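Local coordinates for GDSL-like protein (Roseburia intestinalis L1-82, PDB 6HFZ) that removes acetyl groups from acetylated beta-mannans as a two-domain esterase of the GDSL (SGNH hydrolase) family, at residues L17-K22 / K132-V137; D94-E99 / R126-S131; I11-C16 / I158-N163; D25-G30 / P68-T73. One frame throughout, in Å; residues are numbered along the deposited sequence.

Interaction 1: L17-K22 / K132-V137; sequences LYRLKK and KTKPAV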
loop_
_atom_site.group_PDB
_atom_site.type_symbol
_atom_site.label_atom_id
_atom_site.label_comp_id
_atom_site.label_asym_id
_atom_site.label_seq_id
_atom_site.Cartn_x
_atom_site.Cartn_y
_atom_site.Cartn_z
ATOM N N LEU A 17 -12.371 9.140 -18.181
ATOM C CA LEU A 17 -11.999 10.359 -17.432
ATOM C C LEU A 17 -13.192 11.092 -16.803
ATOM O O LEU A 17 -13.061 12.225 -16.325
ATOM C CB LEU A 17 -11.251 11.285 -18.402
ATOM C CG LEU A 17 -10.074 10.618 -19.109
ATOM C CD1 LEU A 17 -9.550 11.533 -20.198
ATOM C CD2 LEU A 17 -8.986 10.251 -18.101
ATOM N N TYR A 18 -14.364 10.469 -16.806
ATOM C CA TYR A 18 -15.557 11.077 -16.226
ATOM C C TYR A 18 -15.292 11.652 -14.828
ATOM O O TYR A 18 -15.565 12.834 -14.567
ATOM C CB TYR A 18 -16.688 10.050 -16.228
ATOM C CG TYR A 18 -17.963 10.547 -15.597
ATOM C CD1 TYR A 18 -18.722 11.536 -16.200
ATOM C CD2 TYR A 18 -18.396 10.039 -14.387
ATOM C CE1 TYR A 18 -19.901 11.985 -15.627
ATOM C CE2 TYR A 18 -19.560 10.484 -13.789
ATOM C CZ TYR A 18 -20.315 11.455 -14.416
ATOM O OH TYR A 18 -21.464 11.873 -13.833
ATOM N N ARG A 19 -14.852 10.818 -13.873
ATOM C CA ARG A 19 -14.721 11.279 -12.491
ATOM C C ARG A 19 -13.637 12.349 -12.370
ATOM O O ARG A 19 -13.776 13.358 -11.682
ATOM C CB ARG A 19 -14.359 10.107 -11.570
ATOM C CG ARG A 19 -15.511 9.161 -11.290
ATOM C CD ARG A 19 -15.135 8.164 -10.209
ATOM N NE ARG A 19 -16.167 7.152 -10.036
ATOM C CZ ARG A 19 -16.211 6.303 -9.017
ATOM N NH1 ARG A 19 -15.281 6.362 -8.075
ATOM N NH2 ARG A 19 -17.177 5.398 -8.963
ATOM N N LEU A 20 -12.508 12.104 -13.048
ATOM C CA LEU A 20 -11.401 13.031 -12.948
ATOM C C LEU A 20 -11.806 14.409 -13.517
ATOM O O LEU A 20 -11.492 15.458 -12.942
ATOM C CB LEU A 20 -10.229 12.393 -13.700
ATOM C CG LEU A 20 -8.944 13.189 -13.723
ATOM C CD1 LEU A 20 -8.604 13.764 -12.341
ATOM C CD2 LEU A 20 -7.817 12.288 -14.220
ATOM N N LYS A 21 -12.600 14.400 -14.593
ATOM C CA LYS A 21 -12.998 15.656 -15.200
ATOM C C LYS A 21 -14.043 16.329 -14.296
ATOM O O LYS A 21 -14.046 17.544 -14.193
ATOM C CB LYS A 21 -13.503 15.443 -16.625
ATOM C CG LYS A 21 -12.402 15.367 -17.679
ATOM C CD LYS A 21 -12.901 14.834 -18.999
ATOM C CE LYS A 21 -11.943 15.055 -20.148
ATOM N NZ LYS A 21 -12.541 14.604 -21.435
ATOM N N LYS A 22 -14.890 15.540 -13.623
ATOM C CA LYS A 22 -15.842 16.117 -12.664
ATOM C C LYS A 22 -15.090 16.807 -11.523
ATOM O O LYS A 22 -15.460 17.881 -11.076
ATOM C CB LYS A 22 -16.787 15.050 -12.123
ATOM C CG LYS A 22 -18.038 14.800 -12.953
ATOM C CD LYS A 22 -19.135 13.999 -12.218
ATOM C CE LYS A 22 -19.254 14.300 -10.730
ATOM N NZ LYS A 22 -20.446 13.669 -10.107
ATOM N N LYS A 132 -17.917 5.876 -0.560
ATOM C CA LYS A 132 -18.989 6.876 -0.485
ATOM C C LYS A 132 -18.730 8.104 -1.358
ATOM O O LYS A 132 -19.678 8.572 -2.020
ATOM C CB LYS A 132 -19.192 7.314 0.968
ATOM C CG LYS A 132 -20.387 8.239 1.179
ATOM C CD LYS A 132 -20.726 8.507 2.645
ATOM C CE LYS A 132 -19.583 9.102 3.452
ATOM N NZ LYS A 132 -18.874 8.078 4.261
ATOM N N THR A 133 -17.491 8.634 -1.361
ATOM C CA THR A 133 -17.193 9.867 -2.083
ATOM C C THR A 133 -16.942 9.602 -3.579
ATOM O O THR A 133 -16.766 10.587 -4.334
ATOM C CB THR A 133 -16.041 10.652 -1.453
ATOM O OG1 THR A 133 -14.836 9.915 -1.701
ATOM C CG2 THR A 133 -16.224 10.892 0.035
ATOM N N LYS A 134 -16.968 8.338 -4.036
ATOM C CA LYS A 134 -16.837 7.994 -5.479
ATOM C C LYS A 134 -15.659 8.761 -6.064
ATOM O O LYS A 134 -15.785 9.488 -7.064
ATOM C CB LYS A 134 -18.123 8.311 -6.251
ATOM C CG LYS A 134 -19.366 7.561 -5.764
ATOM C CD LYS A 134 -19.284 6.094 -6.047
ATOM C CE LYS A 134 -20.577 5.335 -5.836
ATOM N NZ LYS A 134 -20.648 4.852 -4.441
ATOM N N PRO A 135 -14.468 8.616 -5.466
ATOM C CA PRO A 135 -13.300 9.378 -5.902
ATOM C C PRO A 135 -12.806 9.022 -7.310
ATOM O O PRO A 135 -12.944 7.910 -7.749
ATOM C CB PRO A 135 -12.228 8.992 -4.881
ATOM C CG PRO A 135 -12.628 7.608 -4.477
ATOM C CD PRO A 135 -14.139 7.670 -4.384
ATOM N N ALA A 136 -12.262 10.026 -8.006
ATOM C CA ALA A 136 -11.436 9.793 -9.169
ATOM C C ALA A 136 -10.201 9.017 -8.707
ATOM O O ALA A 136 -9.610 9.349 -7.670
ATOM C CB ALA A 136 -11.029 11.091 -9.812
ATOM N N VAL A 137 -9.875 7.970 -9.456
ATOM C CA VAL A 137 -8.737 7.105 -9.134
ATOM C C VAL A 137 -7.775 7.121 -10.321
ATOM O O VAL A 137 -8.205 6.984 -11.468
ATOM C CB VAL A 137 -9.206 5.679 -8.832
ATOM C CG1 VAL A 137 -8.037 4.718 -8.591
ATOM C CG2 VAL A 137 -10.171 5.626 -7.656
#
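In the alpha/beta core of this SGNH-type fold, where helix 18-28 lies against the start of inner strand 136-141, R19 in the first turn of the helix reaches over the chain that leads into the strand, meeting K134, P135 and A136. Its CB sits 3.8 Å from A136 CA. From there CG lies anti to the carbonyl carbon (chi1 -74°), and the chain runs extended to NE, carrying the guanidinium past the backbone of K134 and P135. NH1 donates to P135 O at 2.8 Å, an N-H...O angle of 159°. The oxygen lies in the guanidinium plane, but NH1 stands above the carbonyl plane of P135. Over one face of the guanidinium, offset toward its rim, rests K134 CB, and NH2 is 3.7 Å from K134 CD. L20 adds an apolar touch, its CB 4.2 Å from A136 CB. NH1 also bonds to Y129 O, the Y129 ring makes a cation-pi contact, and NE forms a salt bridge with E223. An alanine at R19 would probably leave P135 O and Y129 O without this donor and E223 without its mate. Bonds to two carbonyl oxygens and a carboxylate thus fix the guanidinium's rotation, and E223 would probably help offset its charge.

Interaction 2: D94-E99 / R126-S131; sequences DLLSKE and RKVYTS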
loop_
_atom_site.group_PDB
_atom_site.type_symbol
_atom_site.label_atom_id
_atom_site.label_comp_id
_atom_site.label_asym_id
_atom_site.label_seq_id
_atom_site.Cartn_x
_atom_site.Cartn_y
_atom_site.Cartn_z
ATOM N N ASP A 94 -7.222 4.842 6.921
ATOM C CA ASP A 94 -6.102 5.710 6.557
ATOM C C ASP A 94 -6.472 6.669 5.415
ATOM O O ASP A 94 -5.805 7.690 5.207
ATOM C CB ASP A 94 -4.893 4.853 6.147
ATOM C CG ASP A 94 -4.244 4.053 7.272
ATOM O OD1 ASP A 94 -4.722 4.185 8.431
ATOM O OD2 ASP A 94 -3.200 3.367 7.023
ATOM N N LEU A 95 -7.455 6.285 4.609
ATOM C CA LEU A 95 -7.813 6.986 3.370
ATOM C C LEU A 95 -9.290 7.387 3.348
ATOM O O LEU A 95 -9.629 8.566 3.217
ATOM C CB LEU A 95 -7.514 6.073 2.176
ATOM C CG LEU A 95 -7.907 6.615 0.799
ATOM C CD1 LEU A 95 -7.108 7.867 0.445
ATOM C CD2 LEU A 95 -7.709 5.580 -0.299
ATOM N N LEU A 96 -10.188 6.401 3.372
ATOM C CA LEU A 96 -11.592 6.660 3.046
ATOM C C LEU A 96 -12.259 7.530 4.122
ATOM O O LEU A 96 -13.141 8.313 3.780
ATOM C CB LEU A 96 -12.348 5.348 2.841
ATOM C CG LEU A 96 -11.801 4.457 1.724
ATOM C CD1 LEU A 96 -12.624 3.185 1.643
ATOM C CD2 LEU A 96 -11.737 5.183 0.386
ATOM N N SER A 97 -11.820 7.397 5.377
ATOM C CA SER A 97 -12.249 8.235 6.487
ATOM C C SER A 97 -11.931 9.716 6.215
ATOM O O SER A 97 -12.576 10.571 6.840
ATOM C CB SER A 97 -11.620 7.766 7.808
ATOM O OG SER A 97 -10.223 8.016 7.859
ATOM N N LYS A 98 -10.971 10.024 5.315
ATOM C CA LYS A 98 -10.591 11.411 5.029
ATOM C C LYS A 98 -11.414 11.986 3.863
ATOM O O LYS A 98 -11.157 13.138 3.443
ATOM C CB LYS A 98 -9.104 11.561 4.691
ATOM C CG LYS A 98 -8.104 10.774 5.519
ATOM C CD LYS A 98 -8.220 10.947 7.001
ATOM C CE LYS A 98 -6.938 10.542 7.710
ATOM N NZ LYS A 98 -7.133 10.431 9.172
ATOM N N GLU A 99 -12.340 11.196 3.316
ATOM C CA GLU A 99 -13.300 11.639 2.283
ATOM C C GLU A 99 -12.580 12.160 1.042
ATOM O O GLU A 99 -12.784 13.289 0.595
ATOM C CB GLU A 99 -14.247 12.713 2.832
ATOM C CG GLU A 99 -15.158 12.178 3.929
ATOM C CD GLU A 99 -15.959 13.276 4.622
ATOM O OE1 GLU A 99 -17.195 13.183 4.602
ATOM O OE2 GLU A 99 -15.342 14.212 5.203
ATOM N N ARG A 126 -11.503 -1.979 -6.076
ATOM C CA ARG A 126 -12.973 -2.066 -5.882
ATOM C C ARG A 126 -13.404 -1.258 -4.651
ATOM O O ARG A 126 -14.368 -0.484 -4.719
ATOM C CB ARG A 126 -13.448 -3.511 -5.808
ATOM C CG ARG A 126 -13.332 -4.247 -7.133
ATOM C CD ARG A 126 -13.752 -5.681 -7.020
ATOM N NE ARG A 126 -15.182 -5.758 -6.747
ATOM C CZ ARG A 126 -16.124 -5.878 -7.681
ATOM N NH1 ARG A 126 -15.811 -5.812 -8.965
ATOM N NH2 ARG A 126 -17.381 -6.110 -7.302
ATOM N N LYS A 127 -12.720 -1.432 -3.512
ATOM C CA LYS A 127 -13.131 -0.768 -2.280
ATOM C C LYS A 127 -13.059 0.752 -2.447
ATOM O O LYS A 127 -13.890 1.491 -1.965
ATOM C CB LYS A 127 -12.278 -1.251 -1.105
ATOM C CG LYS A 127 -12.434 -0.492 0.219
ATOM C CD LYS A 127 -11.757 -1.123 1.400
ATOM C CE LYS A 127 -12.454 -2.371 1.877
ATOM N NZ LYS A 127 -11.582 -3.239 2.711
ATOM N N VAL A 128 -11.948 1.250 -3.009
ATOM C CA VAL A 128 -11.798 2.706 -3.135
ATOM C C VAL A 128 -12.799 3.264 -4.153
ATOM O O VAL A 128 -13.435 4.304 -3.918
ATOM C CB VAL A 128 -10.338 3.079 -3.461
ATOM C CG1 VAL A 128 -10.196 4.546 -3.801
ATOM C CG2 VAL A 128 -9.378 2.677 -2.345
ATOM N N TYR A 129 -12.947 2.596 -5.285
ATOM C CA TYR A 129 -13.719 3.091 -6.416
ATOM C C TYR A 129 -15.210 3.156 -6.033
ATOM O O TYR A 129 -15.897 4.087 -6.421
ATOM C CB TYR A 129 -13.492 2.205 -7.633
ATOM C CG TYR A 129 -14.151 2.635 -8.924
ATOM C CD1 TYR A 129 -13.719 3.748 -9.637
ATOM C CD2 TYR A 129 -15.260 1.961 -9.408
ATOM C CE1 TYR A 129 -14.312 4.105 -10.845
ATOM C CE2 TYR A 129 -15.853 2.302 -10.624
ATOM C CZ TYR A 129 -15.375 3.378 -11.341
ATOM O OH TYR A 129 -15.916 3.701 -12.561
ATOM N N THR A 130 -15.675 2.186 -5.243
ATOM C CA THR A 130 -17.106 2.158 -4.835
ATOM C C THR A 130 -17.361 2.833 -3.484
ATOM O O THR A 130 -18.538 2.840 -2.976
ATOM C CB THR A 130 -17.654 0.732 -4.856
ATOM O OG1 THR A 130 -16.978 0.026 -3.816
ATOM C CG2 THR A 130 -17.459 0.074 -6.201
ATOM N N SER A 131 -16.362 3.461 -2.882
ATOM C CA SER A 131 -16.552 4.141 -1.583
ATOM C C SER A 131 -17.505 5.342 -1.711
ATOM O O SER A 131 -17.831 5.811 -2.820
ATOM C CB SER A 131 -15.242 4.563 -0.986
ATOM O OG SER A 131 -14.590 5.525 -1.800
#
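L96 points its two methyl branches at the last turn of helix 115-129 and the residue beyond it. With CG anti to the carbonyl carbon (chi1 -59°), the leucine fork spreads over two neighbours: both methyls touch S131 CB, and CD1 also lies 3.9 Å from K127 CG. CD2 is 3.6 Å from S131 OG. The aliphatic part of K127 runs oblique to L96, and its ammonium is held away from the leucine by bonds from NZ to the backbone oxygens of E236 and V88. Deeper in, L95 and V128 meet at about a right angle, L95 CD2 against V128 CG2 at 3.9 Å. The same V128 CG2 is 4.4 Å from L96 CD2. The two helices, 84-96 and 115-129, flank strand 102-106 in the chain, so this is one helix-to-helix seam of the alpha/beta fold; L95 and V128 both rest on V103 of that strand as well. L95 also touches A36 and L38 of the neighbouring strand 32-39. The serine hydroxyl that L96 CD2 approaches is already engaged: S131 OG donates to V128 O at 2.7 Å. S131 N reaches that oxygen from the same face of its carbonyl plane, in a longer bond of 3.2 Å.

Interaction 3: I11-C16 / I158-N163; sequences IANRGC and IARHYN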
loop_
_atom_site.group_PDB
_atom_site.type_symbol
_atom_site.label_atom_id
_atom_site.label_comp_id
_atom_site.label_asym_id
_atom_site.label_seq_id
_atom_site.Cartn_x
_atom_site.Cartn_y
_atom_site.Cartn_z
ATOM N N ILE A 11 1.397 7.219 -20.629
ATOM C CA ILE A 11 -0.027 6.911 -20.446
ATOM C C ILE A 11 -0.233 5.430 -20.740
ATOM O O ILE A 11 -0.308 5.023 -21.873
ATOM C CB ILE A 11 -0.917 7.835 -21.300
ATOM C CG1 ILE A 11 -0.621 9.304 -21.011
ATOM C CG2 ILE A 11 -2.400 7.486 -21.107
ATOM C CD1 ILE A 11 -1.040 10.253 -22.103
ATOM N N ALA A 12 -0.287 4.622 -19.674
ATOM C CA ALA A 12 -0.384 3.223 -19.718
ATOM C C ALA A 12 -1.830 2.826 -20.009
ATOM O O ALA A 12 -2.041 1.765 -20.591
ATOM C CB ALA A 12 0.060 2.614 -18.400
ATOM N N ASN A 13 -2.775 3.633 -19.526
ATOM C CA ASN A 13 -4.202 3.432 -19.797
ATOM C C ASN A 13 -4.880 4.804 -19.720
ATOM O O ASN A 13 -4.791 5.510 -18.749
ATOM C CB ASN A 13 -4.867 2.430 -18.843
ATOM C CG ASN A 13 -6.173 1.875 -19.389
ATOM O OD1 ASN A 13 -6.236 1.476 -20.556
ATOM N ND2 ASN A 13 -7.235 1.860 -18.600
ATOM N N ARG A 14 -5.593 5.197 -20.777
ATOM C CA ARG A 14 -6.288 6.475 -20.723
ATOM C C ARG A 14 -7.474 6.346 -19.759
ATOM O O ARG A 14 -7.759 7.271 -18.973
ATOM C CB ARG A 14 -6.735 6.901 -22.135
ATOM C CG ARG A 14 -7.747 8.039 -22.127
ATOM C CD ARG A 14 -8.368 8.372 -23.485
ATOM N NE ARG A 14 -9.162 9.599 -23.440
ATOM C CZ ARG A 14 -10.441 9.665 -23.067
ATOM N NH1 ARG A 14 -11.062 8.603 -22.564
ATOM N NH2 ARG A 14 -11.098 10.805 -23.211
ATOM N N GLY A 15 -8.172 5.230 -19.889
ATOM C CA GLY A 15 -9.328 4.905 -19.055
ATOM C C GLY A 15 -10.483 5.849 -19.310
ATOM O O GLY A 15 -10.479 6.590 -20.272
ATOM N N CYS A 16 -11.460 5.824 -18.408
ATOM C CA CYS A 16 -12.612 6.721 -18.483
ATOM C C CYS A 16 -12.310 7.927 -17.602
ATOM O O CYS A 16 -11.952 7.756 -16.409
ATOM C CB CYS A 16 -13.862 5.989 -18.021
ATOM S SG CYS A 16 -15.278 7.085 -17.730
ATOM N N ILE A 158 -5.982 -4.862 -14.001
ATOM C CA ILE A 158 -7.027 -4.230 -13.185
ATOM C C ILE A 158 -7.380 -2.850 -13.732
ATOM O O ILE A 158 -8.569 -2.494 -13.781
ATOM C CB ILE A 158 -6.618 -4.171 -11.695
ATOM C CG1 ILE A 158 -6.355 -5.571 -11.150
ATOM C CG2 ILE A 158 -7.643 -3.402 -10.873
ATOM C CD1 ILE A 158 -7.440 -6.615 -11.473
ATOM N N ALA A 159 -6.377 -2.065 -14.141
ATOM C CA ALA A 159 -6.621 -0.782 -14.748
ATOM C C ALA A 159 -7.596 -0.909 -15.932
ATOM O O ALA A 159 -8.525 -0.105 -16.026
ATOM C CB ALA A 159 -5.331 -0.155 -15.205
ATOM N N ARG A 160 -7.374 -1.890 -16.805
ATOM C CA ARG A 160 -8.159 -1.993 -18.057
ATOM C C ARG A 160 -9.551 -2.546 -17.697
ATOM O O ARG A 160 -10.580 -2.092 -18.271
ATOM C CB ARG A 160 -7.381 -2.847 -19.068
ATOM C CG ARG A 160 -6.195 -2.129 -19.701
ATOM C CD ARG A 160 -5.510 -2.931 -20.793
ATOM N NE ARG A 160 -5.031 -4.211 -20.340
ATOM C CZ ARG A 160 -3.830 -4.419 -19.813
ATOM N NH1 ARG A 160 -2.982 -3.412 -19.609
ATOM N NH2 ARG A 160 -3.483 -5.661 -19.568
ATOM N N HIS A 161 -9.593 -3.455 -16.713
ATOM C CA HIS A 161 -10.874 -4.092 -16.277
ATOM C C HIS A 161 -11.854 -3.010 -15.791
ATOM O O HIS A 161 -13.061 -3.090 -16.084
ATOM C CB HIS A 161 -10.682 -5.175 -15.218
ATOM C CG HIS A 161 -11.895 -6.041 -15.023
ATOM N ND1 HIS A 161 -12.325 -6.903 -16.000
ATOM C CD2 HIS A 161 -12.764 -6.163 -13.987
ATOM C CE1 HIS A 161 -13.421 -7.528 -15.588
ATOM N NE2 HIS A 161 -13.701 -7.114 -14.338
ATOM N N TYR A 162 -11.359 -1.993 -15.081
ATOM C CA TYR A 162 -12.247 -0.952 -14.442
ATOM C C TYR A 162 -12.237 0.344 -15.238
ATOM O O TYR A 162 -12.848 1.301 -14.775
ATOM C CB TYR A 162 -11.877 -0.729 -12.969
ATOM C CG TYR A 162 -12.171 -1.970 -12.175
ATOM C CD1 TYR A 162 -13.472 -2.229 -11.794
ATOM C CD2 TYR A 162 -11.208 -2.932 -11.904
ATOM C CE1 TYR A 162 -13.817 -3.393 -11.132
ATOM C CE2 TYR A 162 -11.538 -4.091 -11.213
ATOM C CZ TYR A 162 -12.854 -4.325 -10.836
ATOM O OH TYR A 162 -13.222 -5.492 -10.210
ATOM N N ASN A 163 -11.511 0.391 -16.375
ATOM C CA ASN A 163 -11.386 1.610 -17.192
ATOM C C ASN A 163 -10.790 2.759 -16.376
ATOM O O ASN A 163 -11.283 3.908 -16.427
ATOM C CB ASN A 163 -12.736 1.935 -17.832
ATOM C CG ASN A 163 -13.051 0.960 -18.947
ATOM O OD1 ASN A 163 -12.386 0.975 -19.976
ATOM N ND2 ASN A 163 -14.030 0.091 -18.759
HETATM O O HOH W 1 -3.310 -0.463 -18.737
HETATM O O HOH W 2 -9.519 0.732 -20.130
HETATM O O HOH W 3 -12.463 6.205 -14.111
#
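N13 and C16 bring the edge strand 11-13 of the central sheet and the loop after it against the end of helix 152-161, which N163 closes in a Schellman motif; on the sheet side, A12 and N13 both face A166 in a classic beta bulge. One direct hydrogen bond joins the segments: C16 N donates to N163 O at 2.8 Å, nearly straight at 175°, with the donor above the carbonyl plane. G15 runs close beside the same oxygen with positive phi, and a CB there would collide with N163 O. Waters make further links. Water 2 accepts from N13 ND2 and donates to N163 OD1, joining the two asparagine amides. Water 1 donates to A12 O and accepts a weak bond from R160 NH1. The side-chain contacts centre on N13, where chi1 of -161° sets CG anti to the backbone N and 4.0 Å from R160 CG. Its OD1 lies 3.7 Å from R160 CG, and its amide plane stands 84° from the R160 guanidinium. ND2 of N13 also bonds to L164 O, past the helix end. A leucine in place of N13 would probably leave L164 O and water 2 without their amide donor, cutting the water link to N163. C16 CB comes within 3.7 Å of N163 O, the same oxygen its N bonds to.

Interaction 4: D25-G30 / P68-T73; sequences DRAKAG and PQADFT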
loop_
_atom_site.group_PDB
_atom_site.type_symbol
_atom_site.label_atom_id
_atom_site.label_comp_id
_atom_site.label_asym_id
_atom_site.label_seq_id
_atom_site.Cartn_x
_atom_site.Cartn_y
_atom_site.Cartn_z
ATOM N N ASP A 25 -13.796 20.112 -12.667
ATOM C CA ASP A 25 -14.904 21.051 -12.816
ATOM C C ASP A 25 -15.269 21.631 -11.456
ATOM O O ASP A 25 -15.598 22.794 -11.367
ATOM C CB ASP A 25 -16.142 20.410 -13.450
ATOM C CG ASP A 25 -16.023 20.208 -14.947
ATOM O OD1 ASP A 25 -15.222 20.924 -15.565
ATOM O OD2 ASP A 25 -16.707 19.326 -15.478
ATOM N N ARG A 26 -15.214 20.800 -10.402
ATOM C CA ARG A 26 -15.441 21.259 -9.053
ATOM C C ARG A 26 -14.342 22.236 -8.642
ATOM O O ARG A 26 -14.612 23.245 -7.974
ATOM C CB ARG A 26 -15.538 20.047 -8.114
ATOM C CG ARG A 26 -16.881 19.337 -8.251
ATOM C CD ARG A 26 -16.954 17.970 -7.585
ATOM N NE ARG A 26 -16.755 18.028 -6.141
ATOM C CZ ARG A 26 -16.431 16.986 -5.363
ATOM N NH1 ARG A 26 -16.204 15.805 -5.903
ATOM N NH2 ARG A 26 -16.315 17.138 -4.053
ATOM N N ALA A 27 -13.093 21.931 -9.017
ATOM C CA ALA A 27 -11.926 22.797 -8.675
ATOM C C ALA A 27 -12.078 24.152 -9.368
ATOM O O ALA A 27 -11.797 25.206 -8.791
ATOM C CB ALA A 27 -10.649 22.132 -9.126
ATOM N N LYS A 28 -12.534 24.102 -10.612
ATOM C CA LYS A 28 -12.675 25.320 -11.439
ATOM C C LYS A 28 -13.724 26.238 -10.782
ATOM O O LYS A 28 -13.527 27.486 -10.708
ATOM C CB LYS A 28 -13.039 24.890 -12.862
ATOM C CG LYS A 28 -12.929 25.980 -13.917
ATOM C CD LYS A 28 -12.959 25.407 -15.328
ATOM C CE LYS A 28 -11.945 26.039 -16.265
ATOM N NZ LYS A 28 -12.332 27.423 -16.631
ATOM N N ALA A 29 -14.784 25.614 -10.228
ATOM C CA ALA A 29 -15.882 26.304 -9.533
ATOM C C ALA A 29 -15.481 26.760 -8.119
ATOM O O ALA A 29 -16.299 27.386 -7.415
ATOM C CB ALA A 29 -17.098 25.417 -9.483
ATOM N N GLY A 30 -14.265 26.413 -7.680
ATOM C CA GLY A 30 -13.656 26.933 -6.442
ATOM C C GLY A 30 -14.018 26.140 -5.191
ATOM O O GLY A 30 -13.880 26.647 -4.069
ATOM N N PRO A 68 -6.323 27.965 -8.542
ATOM C CA PRO A 68 -6.038 28.772 -7.348
ATOM C C PRO A 68 -7.273 29.190 -6.522
ATOM O O PRO A 68 -7.133 29.585 -5.354
ATOM C CB PRO A 68 -5.326 30.024 -7.890
ATOM C CG PRO A 68 -5.657 30.065 -9.365
ATOM C CD PRO A 68 -5.884 28.624 -9.788
ATOM N N GLN A 69 -8.451 29.087 -7.133
ATOM C CA GLN A 69 -9.734 29.440 -6.524
ATOM C C GLN A 69 -10.214 28.316 -5.589
ATOM O O GLN A 69 -11.066 28.564 -4.744
ATOM C CB GLN A 69 -10.771 29.765 -7.617
ATOM C CG GLN A 69 -10.995 28.675 -8.666
ATOM C CD GLN A 69 -10.034 28.689 -9.838
ATOM O OE1 GLN A 69 -8.878 29.098 -9.726
ATOM N NE2 GLN A 69 -10.506 28.248 -10.992
ATOM N N ALA A 70 -9.707 27.079 -5.765
ATOM C CA ALA A 70 -10.141 25.932 -4.925
ATOM C C ALA A 70 -9.285 25.840 -3.652
ATOM O O ALA A 70 -8.176 26.377 -3.590
ATOM C CB ALA A 70 -10.091 24.662 -5.733
ATOM N N ASP A 71 -9.838 25.178 -2.626
ATOM C CA ASP A 71 -9.127 24.853 -1.379
ATOM C C ASP A 71 -8.785 23.356 -1.337
ATOM O O ASP A 71 -9.663 22.519 -1.237
ATOM C CB ASP A 71 -9.981 25.186 -0.159
ATOM C CG ASP A 71 -10.011 26.674 0.106
ATOM O OD1 ASP A 71 -8.935 27.219 0.427
ATOM O OD2 ASP A 71 -11.100 27.279 -0.065
ATOM N N PHE A 72 -7.503 23.041 -1.399
ATOM C CA PHE A 72 -7.106 21.623 -1.430
ATOM C C PHE A 72 -6.492 21.194 -0.099
ATOM O O PHE A 72 -5.729 21.960 0.524
ATOM C CB PHE A 72 -6.109 21.378 -2.557
ATOM C CG PHE A 72 -6.664 21.620 -3.932
ATOM C CD1 PHE A 72 -7.474 20.657 -4.526
ATOM C CD2 PHE A 72 -6.394 22.800 -4.623
ATOM C CE1 PHE A 72 -7.954 20.824 -5.815
ATOM C CE2 PHE A 72 -6.865 22.956 -5.912
ATOM C CZ PHE A 72 -7.665 22.002 -6.488
ATOM N N THR A 73 -6.766 19.919 0.254
ATOM C CA THR A 73 -6.243 19.256 1.423
ATOM C C THR A 73 -5.388 18.062 0.960
ATOM O O THR A 73 -5.850 17.322 0.115
ATOM C CB THR A 73 -7.360 18.769 2.354
ATOM O OG1 THR A 73 -8.098 19.925 2.769
ATOM C CG2 THR A 73 -6.842 18.071 3.596
#
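This is a surface contact in which Q69 and A70, just ahead of strand 71-78 at one edge of the mixed sheet, and F72 within it, meet A27, K28 and G30 at the C-terminal end of helix 18-28. Q69 makes the polar link: NE2 donates to K28 O at 3.1 Å with an N-H...O angle of 165°, and that oxygen lies in the amide plane of Q69. The glutamine gets there by folding back. Chi1 of 55° sets CG between the backbone N and the carbonyl carbon, 3.6 Å from A27 O; the bend at chi2 then turns CD toward the helix end, where NE2 meets K28 O. The A27 carbonyl also meets A70 CB, at 3.5 Å. The helix ends here in a Schellman motif, G30 being the residue with positive phi; G30 N bonds back to A27 O, while K28 O receives the glutamine amide. Just past the motif the chain runs into strand 32-39 of the SGNH-type alpha/beta core, and D71 pairs its backbone with E31 and L33. G30 passes beside the bend before strand 71-78, its C 3.9 Å from A70 CA. On the buried side A27 carries the apolar part. A27 CB approaches the F72 ring obliquely, 4.0 Å from CZ, and lies 4.3 Å from A70 CB. F67 touches both A27 and F72, and L33 lies against A27.

In the fold
From the N terminus, the 11-16 segment comes first, but its partner 158-163 comes last, so interaction 3 closes the outermost loop. Interaction 1 is nested inside it and in turn encloses interactions 4 and 2, which follow one another in series; none cross. Helix 18-28 serves twice, its start in interaction 1 and its end in interaction 4, with centres about 14 Å apart. Interactions 3 and 4 sit at the two outermost strands of the mixed sheet, while interaction 1 reaches strand 136-141 within it. Interaction 2 joins two helices, and touches interaction 1 through R19 and Y129 and interaction 3 through R126 and Y162.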